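Local coordinates for myosin-2 (Saccharomyces cerevisiae, PDB 6IXO), which carries organelles and other cargo along polarised actin cables, its globular tail domain, which makes up this chain, binding receptor proteins on the cargo, at residues L111-V116 against I384-F389. Sequence-based numbering, arbitrary orientation.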
# COMPACT_ATOMS: atom_id res chain seq x y z
N LEU A 111 1.83 13.04 -11.53
CA LEU A 111 2.88 14.05 -11.61
C LEU A 111 4.14 13.46 -12.23
O LEU A 111 4.78 14.06 -13.09
CB LEU A 111 3.21 14.59 -10.23
CG LEU A 111 2.19 15.55 -9.62
CD1 LEU A 111 2.47 15.80 -8.11
CD2 LEU A 111 2.18 16.88 -10.43
N TYR A 112 4.51 12.27 -11.77
CA TYR A 112 5.73 11.65 -12.25
C TYR A 112 5.56 11.36 -13.72
O TYR A 112 6.45 11.63 -14.54
CB TYR A 112 6.04 10.37 -11.44
CG TYR A 112 7.22 9.61 -12.01
CD1 TYR A 112 8.53 10.07 -11.82
CD2 TYR A 112 7.04 8.45 -12.76
CE1 TYR A 112 9.62 9.40 -12.38
CE2 TYR A 112 8.13 7.75 -13.30
CZ TYR A 112 9.42 8.24 -13.11
OH TYR A 112 10.51 7.55 -13.63
N SER A 113 4.38 10.88 -14.08
CA SER A 113 4.11 10.54 -15.46
C SER A 113 4.18 11.79 -16.34
O SER A 113 4.63 11.75 -17.49
CB SER A 113 2.74 9.85 -15.59
OG SER A 113 2.72 8.66 -14.75
N PHE A 114 3.71 12.91 -15.81
CA PHE A 114 3.82 14.14 -16.57
C PHE A 114 5.28 14.53 -16.81
O PHE A 114 5.64 14.97 -17.89
CB PHE A 114 3.12 15.31 -15.86
CG PHE A 114 3.41 16.62 -16.55
CD1 PHE A 114 2.88 16.87 -17.79
CD2 PHE A 114 4.31 17.53 -16.01
CE1 PHE A 114 3.19 18.05 -18.49
CE2 PHE A 114 4.62 18.72 -16.71
CZ PHE A 114 4.06 18.96 -17.94
N VAL A 115 6.11 14.42 -15.77
CA VAL A 115 7.48 14.88 -15.89
C VAL A 115 8.22 14.00 -16.88
O VAL A 115 8.99 14.49 -17.70
CB VAL A 115 8.18 14.89 -14.50
CG1 VAL A 115 9.66 15.23 -14.63
CG2 VAL A 115 7.48 15.92 -13.61
N VAL A 116 7.94 12.70 -16.85
CA VAL A 116 8.52 11.78 -17.82
C VAL A 116 8.11 12.19 -19.21
O VAL A 116 8.92 12.22 -20.14
CB VAL A 116 8.08 10.31 -17.55
CG1 VAL A 116 8.42 9.40 -18.75
CG2 VAL A 116 8.75 9.83 -16.29
N ILE A 384 6.27 -0.27 -13.64
CA ILE A 384 5.36 -0.28 -14.77
C ILE A 384 5.46 1.03 -15.56
O ILE A 384 5.89 2.08 -15.05
CB ILE A 384 3.92 -0.52 -14.32
CG1 ILE A 384 3.40 0.68 -13.56
CG2 ILE A 384 3.81 -1.77 -13.40
CD1 ILE A 384 2.02 0.44 -13.00
N LYS A 385 5.05 0.93 -16.82
CA LYS A 385 5.15 2.02 -17.78
C LYS A 385 4.32 3.17 -17.28
O LYS A 385 3.26 2.95 -16.70
CB LYS A 385 4.65 1.56 -19.15
N THR A 386 4.80 4.39 -17.46
CA THR A 386 4.06 5.54 -16.96
C THR A 386 2.84 5.85 -17.79
O THR A 386 2.68 5.37 -18.92
CB THR A 386 4.95 6.80 -16.88
OG1 THR A 386 5.48 7.13 -18.18
CG2 THR A 386 6.08 6.57 -15.93
N ARG A 387 1.98 6.66 -17.18
CA ARG A 387 0.74 7.12 -17.81
C ARG A 387 1.04 7.96 -19.07
O ARG A 387 1.62 9.06 -18.98
CB ARG A 387 -0.09 7.89 -16.77
CG ARG A 387 -0.30 7.10 -15.43
CD ARG A 387 -1.15 7.86 -14.37
NE ARG A 387 -1.67 6.92 -13.35
CZ ARG A 387 -2.25 7.23 -12.19
NH1 ARG A 387 -2.41 8.50 -11.81
NH2 ARG A 387 -2.66 6.25 -11.38
N LYS A 388 0.71 7.44 -20.24
CA LYS A 388 0.89 8.22 -21.48
C LYS A 388 0.04 9.48 -21.39
O LYS A 388 -1.14 9.40 -21.06
CB LYS A 388 0.53 7.41 -22.72
CG LYS A 388 1.27 6.08 -22.83
CD LYS A 388 2.80 6.25 -22.80
CE LYS A 388 3.36 6.68 -24.16
NZ LYS A 388 4.84 6.46 -24.25
N PHE A 389 0.63 10.64 -21.64
CA PHE A 389 -0.09 11.87 -21.37
C PHE A 389 -0.81 12.44 -22.56
O PHE A 389 -0.20 12.80 -23.57
CB PHE A 389 0.86 12.92 -20.79
CG PHE A 389 0.62 13.17 -19.34
CD1 PHE A 389 -0.15 14.24 -18.94
CD2 PHE A 389 1.08 12.27 -18.39
CE1 PHE A 389 -0.42 14.45 -17.59
CE2 PHE A 389 0.82 12.46 -17.04
CZ PHE A 389 0.07 13.55 -16.64
O HOH W 1 4.38 9.42 -19.15
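Phe-389 lays one face of its ring over the backbone of helix 97-124 where Ser-113 passes into Phe-114. CE2 of Phe-389 comes within 3.2 Å of Phe-114 N, and CB of Phe-114 sits over the same ring, 4.0 Å from the centroid. CG of Phe-114 is anti to the backbone N (chi1 172°), which carries its ring round to present an edge to the face of Phe-389 in a T-shaped pair, planes at 70°. Ile-59 of helix 53-67 touches both aromatic side chains, making this the tightly packed end. An alanine in place of Phe-389 would probably open a gap over Phe-114 and Ile-59, leaving the Phe-114 ring without the face its edge meets.

Next along, CB of Ser-113 meets the Phe-389 ring at its edge. OG of Ser-113 takes a weak hydrogen bond from Arg-387 N at 3.2 Å, while the stronger partner of this hydroxyl is Arg-109 O, one turn back. Arg-387 runs its extended chain away to a salt bridge with Glu-222.

The other end is looser and wetter. One water receives a hydrogen bond from Thr-386 OG1 (2.7 Å) and donates to Ser-113 O and Arg-387 O, linking the helix carbonyl to the loop beside the weak direct bond from Arg-387 N. Beyond it, Thr-386 touches the partly exposed Tyr-112, its CG2 3.5 Å from CE2, and more lightly Val-116 CG1. Here a non-helical segment after helix 336-350 packs across the much earlier helix 97-124, in the helical globular cargo-binding tail of a class V myosin.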